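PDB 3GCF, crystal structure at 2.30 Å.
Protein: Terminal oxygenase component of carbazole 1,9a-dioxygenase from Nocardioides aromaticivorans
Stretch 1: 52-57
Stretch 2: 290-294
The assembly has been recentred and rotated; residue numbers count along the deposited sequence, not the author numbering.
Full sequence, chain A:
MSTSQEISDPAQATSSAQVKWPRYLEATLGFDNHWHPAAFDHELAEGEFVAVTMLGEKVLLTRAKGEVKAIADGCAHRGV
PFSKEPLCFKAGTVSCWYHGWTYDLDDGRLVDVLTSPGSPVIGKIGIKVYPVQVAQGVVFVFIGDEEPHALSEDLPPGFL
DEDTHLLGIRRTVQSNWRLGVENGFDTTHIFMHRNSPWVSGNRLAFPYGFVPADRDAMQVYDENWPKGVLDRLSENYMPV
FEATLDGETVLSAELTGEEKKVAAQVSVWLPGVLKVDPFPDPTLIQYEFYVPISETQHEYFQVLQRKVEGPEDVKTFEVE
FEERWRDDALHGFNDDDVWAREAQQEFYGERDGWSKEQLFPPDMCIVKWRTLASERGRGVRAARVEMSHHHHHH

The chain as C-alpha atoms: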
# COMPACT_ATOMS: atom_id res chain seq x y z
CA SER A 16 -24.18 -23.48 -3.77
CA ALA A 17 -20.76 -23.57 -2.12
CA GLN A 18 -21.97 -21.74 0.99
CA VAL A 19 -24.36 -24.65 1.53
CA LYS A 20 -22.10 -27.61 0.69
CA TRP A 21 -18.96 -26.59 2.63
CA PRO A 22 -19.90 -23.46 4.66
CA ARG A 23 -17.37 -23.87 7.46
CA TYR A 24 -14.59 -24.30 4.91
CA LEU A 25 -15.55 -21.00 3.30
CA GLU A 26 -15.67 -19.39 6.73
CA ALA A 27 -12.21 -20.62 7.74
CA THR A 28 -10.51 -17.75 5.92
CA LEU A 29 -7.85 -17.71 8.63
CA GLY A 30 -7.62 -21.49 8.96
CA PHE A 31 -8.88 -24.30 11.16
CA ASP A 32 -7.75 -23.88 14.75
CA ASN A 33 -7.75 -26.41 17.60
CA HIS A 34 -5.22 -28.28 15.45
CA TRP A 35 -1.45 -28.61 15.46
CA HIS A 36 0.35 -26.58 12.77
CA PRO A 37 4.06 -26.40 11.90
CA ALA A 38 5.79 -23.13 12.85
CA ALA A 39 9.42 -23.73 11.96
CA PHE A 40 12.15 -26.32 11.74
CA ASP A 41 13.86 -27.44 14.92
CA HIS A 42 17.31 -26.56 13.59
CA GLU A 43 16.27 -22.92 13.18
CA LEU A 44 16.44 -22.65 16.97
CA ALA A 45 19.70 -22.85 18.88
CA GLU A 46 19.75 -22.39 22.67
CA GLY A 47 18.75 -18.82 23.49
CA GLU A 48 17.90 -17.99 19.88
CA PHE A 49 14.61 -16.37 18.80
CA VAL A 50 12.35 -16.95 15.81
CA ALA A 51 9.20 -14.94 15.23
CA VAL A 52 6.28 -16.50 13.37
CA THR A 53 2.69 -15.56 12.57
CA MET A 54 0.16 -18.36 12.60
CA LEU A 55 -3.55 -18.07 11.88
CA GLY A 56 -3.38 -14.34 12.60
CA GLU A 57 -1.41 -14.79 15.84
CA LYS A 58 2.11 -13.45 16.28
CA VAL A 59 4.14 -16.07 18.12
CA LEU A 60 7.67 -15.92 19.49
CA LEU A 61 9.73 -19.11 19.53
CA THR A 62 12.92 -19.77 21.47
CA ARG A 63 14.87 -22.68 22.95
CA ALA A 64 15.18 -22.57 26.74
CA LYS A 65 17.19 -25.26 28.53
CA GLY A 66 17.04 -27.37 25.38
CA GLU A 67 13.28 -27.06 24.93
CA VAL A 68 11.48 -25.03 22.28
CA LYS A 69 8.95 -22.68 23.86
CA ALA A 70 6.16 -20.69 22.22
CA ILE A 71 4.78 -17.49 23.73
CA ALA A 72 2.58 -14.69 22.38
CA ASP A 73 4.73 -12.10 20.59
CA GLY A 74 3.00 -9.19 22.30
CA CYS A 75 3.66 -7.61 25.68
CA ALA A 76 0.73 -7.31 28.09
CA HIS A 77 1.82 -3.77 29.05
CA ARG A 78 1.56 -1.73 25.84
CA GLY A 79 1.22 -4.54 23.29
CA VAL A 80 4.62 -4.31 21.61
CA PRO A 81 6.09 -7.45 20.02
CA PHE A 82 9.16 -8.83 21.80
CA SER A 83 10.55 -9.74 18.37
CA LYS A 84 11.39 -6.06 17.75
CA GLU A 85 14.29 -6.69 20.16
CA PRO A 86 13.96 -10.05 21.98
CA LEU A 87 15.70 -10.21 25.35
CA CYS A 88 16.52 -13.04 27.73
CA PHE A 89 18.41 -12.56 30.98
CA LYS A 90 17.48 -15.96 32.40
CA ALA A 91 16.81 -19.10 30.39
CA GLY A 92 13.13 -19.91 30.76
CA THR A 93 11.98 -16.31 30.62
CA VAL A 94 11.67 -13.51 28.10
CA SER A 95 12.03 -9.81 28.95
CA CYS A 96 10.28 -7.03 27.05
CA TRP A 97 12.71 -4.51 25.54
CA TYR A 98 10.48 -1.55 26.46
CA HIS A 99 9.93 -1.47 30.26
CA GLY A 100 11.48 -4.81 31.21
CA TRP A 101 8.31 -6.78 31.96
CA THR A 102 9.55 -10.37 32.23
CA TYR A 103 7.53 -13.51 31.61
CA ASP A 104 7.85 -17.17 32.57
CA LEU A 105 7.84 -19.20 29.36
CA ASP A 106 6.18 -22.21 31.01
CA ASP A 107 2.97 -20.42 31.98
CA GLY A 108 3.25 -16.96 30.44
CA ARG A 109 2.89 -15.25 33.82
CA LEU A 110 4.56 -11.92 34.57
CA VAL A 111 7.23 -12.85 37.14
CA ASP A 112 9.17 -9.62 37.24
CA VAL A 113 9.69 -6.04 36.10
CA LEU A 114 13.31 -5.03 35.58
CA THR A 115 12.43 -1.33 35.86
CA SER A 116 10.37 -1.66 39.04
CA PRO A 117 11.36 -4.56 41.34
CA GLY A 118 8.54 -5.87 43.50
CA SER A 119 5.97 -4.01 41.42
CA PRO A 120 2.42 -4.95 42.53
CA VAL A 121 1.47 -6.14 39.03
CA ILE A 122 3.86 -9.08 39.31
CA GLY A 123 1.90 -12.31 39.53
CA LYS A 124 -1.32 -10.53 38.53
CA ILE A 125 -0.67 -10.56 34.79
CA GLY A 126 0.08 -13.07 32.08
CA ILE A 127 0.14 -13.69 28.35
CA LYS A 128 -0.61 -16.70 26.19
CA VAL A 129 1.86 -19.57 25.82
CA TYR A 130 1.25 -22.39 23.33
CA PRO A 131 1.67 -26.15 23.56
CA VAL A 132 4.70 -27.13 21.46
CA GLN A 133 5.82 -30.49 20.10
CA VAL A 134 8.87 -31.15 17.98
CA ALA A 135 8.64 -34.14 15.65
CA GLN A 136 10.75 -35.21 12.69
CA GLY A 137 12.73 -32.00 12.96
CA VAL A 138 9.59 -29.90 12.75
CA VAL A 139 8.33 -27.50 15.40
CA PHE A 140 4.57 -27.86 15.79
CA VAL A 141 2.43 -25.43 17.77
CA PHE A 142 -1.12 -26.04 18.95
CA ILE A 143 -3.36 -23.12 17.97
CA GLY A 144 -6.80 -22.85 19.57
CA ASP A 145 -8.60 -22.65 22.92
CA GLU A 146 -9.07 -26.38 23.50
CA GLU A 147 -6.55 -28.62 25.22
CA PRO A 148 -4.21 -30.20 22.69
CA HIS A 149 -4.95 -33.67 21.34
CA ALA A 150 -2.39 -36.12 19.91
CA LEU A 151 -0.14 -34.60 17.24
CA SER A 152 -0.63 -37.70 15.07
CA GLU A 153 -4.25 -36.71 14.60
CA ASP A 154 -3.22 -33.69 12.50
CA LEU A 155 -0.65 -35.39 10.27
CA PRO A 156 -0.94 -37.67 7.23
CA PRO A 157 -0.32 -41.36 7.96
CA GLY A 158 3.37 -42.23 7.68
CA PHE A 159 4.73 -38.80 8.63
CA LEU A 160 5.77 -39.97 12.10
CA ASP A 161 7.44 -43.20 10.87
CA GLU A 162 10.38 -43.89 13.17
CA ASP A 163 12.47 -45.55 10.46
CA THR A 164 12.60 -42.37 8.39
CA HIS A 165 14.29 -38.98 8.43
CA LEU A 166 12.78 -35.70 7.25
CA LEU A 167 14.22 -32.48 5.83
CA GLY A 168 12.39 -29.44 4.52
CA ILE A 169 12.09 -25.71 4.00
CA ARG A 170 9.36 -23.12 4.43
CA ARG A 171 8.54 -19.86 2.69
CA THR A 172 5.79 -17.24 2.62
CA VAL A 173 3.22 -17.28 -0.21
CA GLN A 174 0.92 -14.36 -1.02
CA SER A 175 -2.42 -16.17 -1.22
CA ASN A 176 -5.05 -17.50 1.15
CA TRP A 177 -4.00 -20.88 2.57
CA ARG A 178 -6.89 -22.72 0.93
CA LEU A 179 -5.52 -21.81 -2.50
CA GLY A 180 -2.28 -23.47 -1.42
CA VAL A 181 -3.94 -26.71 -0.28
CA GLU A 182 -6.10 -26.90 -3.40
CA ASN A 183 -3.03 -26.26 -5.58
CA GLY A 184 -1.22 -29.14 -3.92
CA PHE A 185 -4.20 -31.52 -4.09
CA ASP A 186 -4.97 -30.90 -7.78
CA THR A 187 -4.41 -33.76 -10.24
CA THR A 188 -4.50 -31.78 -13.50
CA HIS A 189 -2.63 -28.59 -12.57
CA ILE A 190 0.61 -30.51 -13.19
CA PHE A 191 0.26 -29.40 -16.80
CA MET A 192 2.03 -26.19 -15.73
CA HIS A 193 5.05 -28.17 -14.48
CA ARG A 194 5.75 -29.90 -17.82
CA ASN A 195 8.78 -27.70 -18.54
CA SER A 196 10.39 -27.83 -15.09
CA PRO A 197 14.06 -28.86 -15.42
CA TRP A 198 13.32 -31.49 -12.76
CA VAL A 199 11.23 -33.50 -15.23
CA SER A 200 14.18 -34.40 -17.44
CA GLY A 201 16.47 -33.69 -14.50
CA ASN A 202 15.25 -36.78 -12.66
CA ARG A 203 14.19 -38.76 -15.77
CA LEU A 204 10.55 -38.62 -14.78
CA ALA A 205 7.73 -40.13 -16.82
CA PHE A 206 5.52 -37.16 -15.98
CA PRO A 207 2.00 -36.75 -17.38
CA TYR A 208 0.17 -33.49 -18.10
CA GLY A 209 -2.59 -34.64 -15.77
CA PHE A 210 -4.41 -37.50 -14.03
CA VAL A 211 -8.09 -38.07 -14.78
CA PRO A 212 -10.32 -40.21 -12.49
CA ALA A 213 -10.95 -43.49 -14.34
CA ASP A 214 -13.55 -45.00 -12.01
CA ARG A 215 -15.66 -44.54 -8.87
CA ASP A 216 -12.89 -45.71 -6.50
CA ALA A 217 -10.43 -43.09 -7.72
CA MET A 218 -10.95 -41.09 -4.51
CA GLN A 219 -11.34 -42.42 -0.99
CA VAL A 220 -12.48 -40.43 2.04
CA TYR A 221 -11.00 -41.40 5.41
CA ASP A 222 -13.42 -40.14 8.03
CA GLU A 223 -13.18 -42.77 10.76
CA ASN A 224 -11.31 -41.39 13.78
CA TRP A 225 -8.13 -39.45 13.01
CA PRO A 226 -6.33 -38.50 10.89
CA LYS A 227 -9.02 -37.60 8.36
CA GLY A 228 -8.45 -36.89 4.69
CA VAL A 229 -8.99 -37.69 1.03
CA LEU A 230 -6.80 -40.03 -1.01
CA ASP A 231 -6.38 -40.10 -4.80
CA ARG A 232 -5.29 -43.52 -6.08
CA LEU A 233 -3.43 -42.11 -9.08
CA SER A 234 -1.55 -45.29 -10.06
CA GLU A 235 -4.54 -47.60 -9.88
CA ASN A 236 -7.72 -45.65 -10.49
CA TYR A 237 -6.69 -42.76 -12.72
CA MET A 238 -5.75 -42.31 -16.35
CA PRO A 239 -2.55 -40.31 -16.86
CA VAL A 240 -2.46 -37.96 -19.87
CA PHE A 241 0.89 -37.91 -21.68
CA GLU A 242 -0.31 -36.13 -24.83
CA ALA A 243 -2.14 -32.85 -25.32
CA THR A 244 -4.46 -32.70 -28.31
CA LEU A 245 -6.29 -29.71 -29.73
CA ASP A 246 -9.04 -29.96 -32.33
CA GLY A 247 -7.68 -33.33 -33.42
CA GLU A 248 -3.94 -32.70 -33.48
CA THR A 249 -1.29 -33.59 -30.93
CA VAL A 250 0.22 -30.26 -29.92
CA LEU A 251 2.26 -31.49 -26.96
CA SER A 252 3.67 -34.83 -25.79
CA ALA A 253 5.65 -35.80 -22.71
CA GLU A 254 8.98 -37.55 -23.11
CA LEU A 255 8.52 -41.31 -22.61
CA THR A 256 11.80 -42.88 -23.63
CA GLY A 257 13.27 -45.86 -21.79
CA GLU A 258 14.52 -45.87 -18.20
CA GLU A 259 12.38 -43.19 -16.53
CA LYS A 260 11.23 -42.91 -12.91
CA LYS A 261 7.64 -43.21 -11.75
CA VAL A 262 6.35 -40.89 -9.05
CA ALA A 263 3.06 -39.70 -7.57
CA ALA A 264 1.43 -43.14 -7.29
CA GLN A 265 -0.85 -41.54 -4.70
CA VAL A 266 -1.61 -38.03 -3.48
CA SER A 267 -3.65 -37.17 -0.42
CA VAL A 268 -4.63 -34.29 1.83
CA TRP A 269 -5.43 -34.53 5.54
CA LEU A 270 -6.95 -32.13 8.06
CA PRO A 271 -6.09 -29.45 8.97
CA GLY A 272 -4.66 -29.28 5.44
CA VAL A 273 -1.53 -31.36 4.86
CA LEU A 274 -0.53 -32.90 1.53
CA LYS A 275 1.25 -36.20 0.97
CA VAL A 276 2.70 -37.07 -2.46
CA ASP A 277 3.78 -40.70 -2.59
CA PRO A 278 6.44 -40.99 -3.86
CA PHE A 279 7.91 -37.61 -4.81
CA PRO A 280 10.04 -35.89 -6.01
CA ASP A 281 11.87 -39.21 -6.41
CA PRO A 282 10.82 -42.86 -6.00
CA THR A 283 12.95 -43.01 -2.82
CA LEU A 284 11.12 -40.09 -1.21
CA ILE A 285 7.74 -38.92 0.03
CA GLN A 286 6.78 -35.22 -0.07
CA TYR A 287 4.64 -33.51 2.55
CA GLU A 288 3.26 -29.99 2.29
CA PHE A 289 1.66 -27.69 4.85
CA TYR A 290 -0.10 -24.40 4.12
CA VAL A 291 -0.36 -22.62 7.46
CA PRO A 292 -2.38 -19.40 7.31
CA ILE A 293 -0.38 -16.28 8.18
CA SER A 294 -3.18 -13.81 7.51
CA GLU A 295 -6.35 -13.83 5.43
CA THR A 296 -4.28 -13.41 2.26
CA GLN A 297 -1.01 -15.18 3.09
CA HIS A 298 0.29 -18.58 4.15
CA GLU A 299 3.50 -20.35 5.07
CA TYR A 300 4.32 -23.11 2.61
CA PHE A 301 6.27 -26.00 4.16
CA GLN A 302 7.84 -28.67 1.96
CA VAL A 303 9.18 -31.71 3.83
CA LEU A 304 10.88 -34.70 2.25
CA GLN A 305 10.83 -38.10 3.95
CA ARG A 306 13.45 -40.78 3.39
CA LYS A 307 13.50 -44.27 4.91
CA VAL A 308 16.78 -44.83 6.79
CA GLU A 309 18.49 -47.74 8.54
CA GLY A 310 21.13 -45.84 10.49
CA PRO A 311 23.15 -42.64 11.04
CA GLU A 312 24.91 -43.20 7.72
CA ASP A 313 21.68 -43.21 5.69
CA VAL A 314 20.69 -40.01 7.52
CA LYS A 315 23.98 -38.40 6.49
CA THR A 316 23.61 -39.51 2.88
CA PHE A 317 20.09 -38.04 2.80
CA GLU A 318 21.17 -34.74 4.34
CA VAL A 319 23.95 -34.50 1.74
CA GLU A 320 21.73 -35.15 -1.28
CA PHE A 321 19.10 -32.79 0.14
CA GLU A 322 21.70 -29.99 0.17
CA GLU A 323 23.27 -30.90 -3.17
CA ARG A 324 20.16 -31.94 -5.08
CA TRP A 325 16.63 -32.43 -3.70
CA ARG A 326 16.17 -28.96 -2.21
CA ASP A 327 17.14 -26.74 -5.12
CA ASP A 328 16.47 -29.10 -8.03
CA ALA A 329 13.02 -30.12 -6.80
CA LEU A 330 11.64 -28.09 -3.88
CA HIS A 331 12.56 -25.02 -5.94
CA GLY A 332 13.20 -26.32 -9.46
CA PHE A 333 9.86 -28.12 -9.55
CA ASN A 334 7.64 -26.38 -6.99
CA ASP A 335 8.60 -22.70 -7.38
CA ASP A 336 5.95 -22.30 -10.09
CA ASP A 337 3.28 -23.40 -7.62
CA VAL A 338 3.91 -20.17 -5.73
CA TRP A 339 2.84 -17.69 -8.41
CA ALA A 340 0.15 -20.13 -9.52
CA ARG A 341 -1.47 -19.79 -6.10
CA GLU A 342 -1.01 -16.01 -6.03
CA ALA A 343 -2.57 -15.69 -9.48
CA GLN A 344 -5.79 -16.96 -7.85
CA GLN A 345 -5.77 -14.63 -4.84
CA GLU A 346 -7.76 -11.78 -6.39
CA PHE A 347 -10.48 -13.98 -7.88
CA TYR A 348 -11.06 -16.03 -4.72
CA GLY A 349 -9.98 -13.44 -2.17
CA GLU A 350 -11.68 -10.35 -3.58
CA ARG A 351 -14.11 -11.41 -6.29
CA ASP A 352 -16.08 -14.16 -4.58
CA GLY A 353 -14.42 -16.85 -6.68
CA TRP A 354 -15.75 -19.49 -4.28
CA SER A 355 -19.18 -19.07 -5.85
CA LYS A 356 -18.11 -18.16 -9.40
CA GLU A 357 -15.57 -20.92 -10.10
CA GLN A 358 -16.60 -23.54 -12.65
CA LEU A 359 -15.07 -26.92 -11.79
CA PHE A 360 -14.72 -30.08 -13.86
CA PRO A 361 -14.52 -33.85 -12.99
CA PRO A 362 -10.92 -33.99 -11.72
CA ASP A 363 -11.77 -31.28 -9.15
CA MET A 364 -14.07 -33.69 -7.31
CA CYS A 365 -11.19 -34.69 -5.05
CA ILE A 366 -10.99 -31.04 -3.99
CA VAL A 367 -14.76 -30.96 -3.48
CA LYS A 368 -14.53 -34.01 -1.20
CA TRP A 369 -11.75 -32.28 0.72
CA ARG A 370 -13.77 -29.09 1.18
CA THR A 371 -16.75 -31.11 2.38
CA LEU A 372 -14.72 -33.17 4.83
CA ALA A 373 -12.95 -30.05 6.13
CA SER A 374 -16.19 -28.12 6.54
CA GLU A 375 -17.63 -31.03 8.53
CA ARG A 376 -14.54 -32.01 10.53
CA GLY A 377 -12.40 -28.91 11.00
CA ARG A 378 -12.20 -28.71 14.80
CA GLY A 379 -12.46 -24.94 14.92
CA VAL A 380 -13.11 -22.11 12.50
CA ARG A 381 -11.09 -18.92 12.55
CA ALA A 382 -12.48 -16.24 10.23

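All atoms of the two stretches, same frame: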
# COMPACT_ATOMS: atom_id res chain seq x y z
N VAL A 52 7.16 -15.96 14.39
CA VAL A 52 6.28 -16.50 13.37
C VAL A 52 4.87 -15.96 13.57
O VAL A 52 4.52 -15.50 14.66
CB VAL A 52 6.22 -18.06 13.41
CG1 VAL A 52 7.62 -18.65 13.25
CG2 VAL A 52 5.58 -18.54 14.70
N THR A 53 4.07 -16.01 12.51
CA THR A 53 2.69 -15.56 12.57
C THR A 53 1.88 -16.74 12.09
O THR A 53 2.07 -17.23 10.98
CB THR A 53 2.44 -14.34 11.65
OG1 THR A 53 3.28 -13.26 12.07
CG2 THR A 53 0.99 -13.89 11.72
N MET A 54 0.97 -17.21 12.94
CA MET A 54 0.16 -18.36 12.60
C MET A 54 -1.31 -18.08 12.83
O MET A 54 -1.71 -17.68 13.92
CB MET A 54 0.58 -19.57 13.44
CG MET A 54 2.04 -19.98 13.24
SD MET A 54 2.58 -21.21 14.44
CE MET A 54 1.61 -22.64 13.91
N LEU A 55 -2.12 -18.29 11.79
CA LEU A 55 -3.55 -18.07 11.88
C LEU A 55 -3.87 -16.72 12.53
O LEU A 55 -4.74 -16.63 13.40
CB LEU A 55 -4.21 -19.21 12.67
CG LEU A 55 -4.24 -20.59 11.99
CD1 LEU A 55 -2.87 -21.24 12.02
CD2 LEU A 55 -5.25 -21.47 12.70
N GLY A 56 -3.17 -15.68 12.09
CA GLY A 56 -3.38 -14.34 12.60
C GLY A 56 -2.66 -14.01 13.91
O GLY A 56 -2.62 -12.85 14.31
N GLU A 57 -2.10 -15.02 14.57
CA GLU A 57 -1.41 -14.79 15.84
C GLU A 57 0.10 -14.68 15.71
O GLU A 57 0.74 -15.51 15.08
CB GLU A 57 -1.74 -15.91 16.83
CG GLU A 57 -3.20 -16.02 17.21
CD GLU A 57 -3.44 -17.05 18.29
OE1 GLU A 57 -2.98 -16.84 19.44
OE2 GLU A 57 -4.07 -18.09 18.00
N TYR A 290 0.25 -25.73 4.59
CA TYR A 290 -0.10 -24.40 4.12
C TYR A 290 -0.73 -23.65 5.28
O TYR A 290 -1.93 -23.40 5.30
CB TYR A 290 -1.08 -24.51 2.94
CG TYR A 290 -0.74 -25.63 1.96
CD1 TYR A 290 -1.12 -26.95 2.22
CD2 TYR A 290 -0.04 -25.37 0.78
CE1 TYR A 290 -0.82 -27.98 1.33
CE2 TYR A 290 0.27 -26.40 -0.13
CZ TYR A 290 -0.12 -27.70 0.16
OH TYR A 290 0.16 -28.72 -0.73
N VAL A 291 0.10 -23.30 6.26
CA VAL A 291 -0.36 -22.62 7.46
C VAL A 291 -0.71 -21.17 7.22
O VAL A 291 0.11 -20.38 6.76
CB VAL A 291 0.70 -22.72 8.57
CG1 VAL A 291 0.11 -22.27 9.91
CG2 VAL A 291 1.22 -24.15 8.67
N PRO A 292 -1.96 -20.78 7.52
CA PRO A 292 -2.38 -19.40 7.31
C PRO A 292 -1.52 -18.43 8.12
O PRO A 292 -1.18 -18.70 9.27
CB PRO A 292 -3.84 -19.39 7.80
CG PRO A 292 -4.26 -20.83 7.68
CD PRO A 292 -3.04 -21.58 8.13
N ILE A 293 -1.15 -17.31 7.51
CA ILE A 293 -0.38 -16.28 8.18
C ILE A 293 -1.42 -15.21 8.47
O ILE A 293 -1.61 -14.79 9.61
CB ILE A 293 0.73 -15.71 7.28
CG1 ILE A 293 1.84 -16.75 7.12
CG2 ILE A 293 1.27 -14.41 7.87
CD1 ILE A 293 2.89 -16.38 6.10
N SER A 294 -2.12 -14.79 7.42
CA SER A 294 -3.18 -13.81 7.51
C SER A 294 -4.30 -14.30 6.60
O SER A 294 -4.29 -15.46 6.18
CB SER A 294 -2.69 -12.44 7.04
OG SER A 294 -2.35 -12.46 5.67
O HOH W 1 1.94 -19.50 9.37

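The tip of a tight turn, rather than the edge of a strand, supplies the hydrogen bonds of this contact: two successive amides at the centre of the type I' turn from Met-54 to Glu-57 point at two successive carbonyls of the other stretch. Leu-55 N donates to Pro-292 O at 2.7 Å and nearly in line, whereas Gly-56 N reaches Ile-293 O at 3.1 Å with a more bent geometry. The turn itself is closed by paired backbone hydrogen bonds, Met-54 N to Glu-57 O (2.7 Å) and Glu-57 N to Met-54 O (2.8 Å), which leave the two central amides free to bond outward. At Gly-56 the backbone angles would jam a CB against the preceding carbonyl, so glycine suits the position.

The strands leading into this region run almost perpendicular, at 87°, and do not pair as a sheet. Pro-292 O also receives a CA-H...O contact from Met-54 CA (3.6 Å), and water 1 lies between Thr-53 O (2.8 Å) and Pro-292 O (3.2 Å), placed to donate to either of two carbonyls that could not bond each other.

Apolar packing flanks these polar links. Although its CA-to-CB bond points away, Leu-55 brings CD1 within 3.8 Å of Val-291 CG1 and 3.9 Å of Pro-292 CD. Thr-53 points toward the other stretch, its CG2 lying 3.9 Å from Ile-293 CG2.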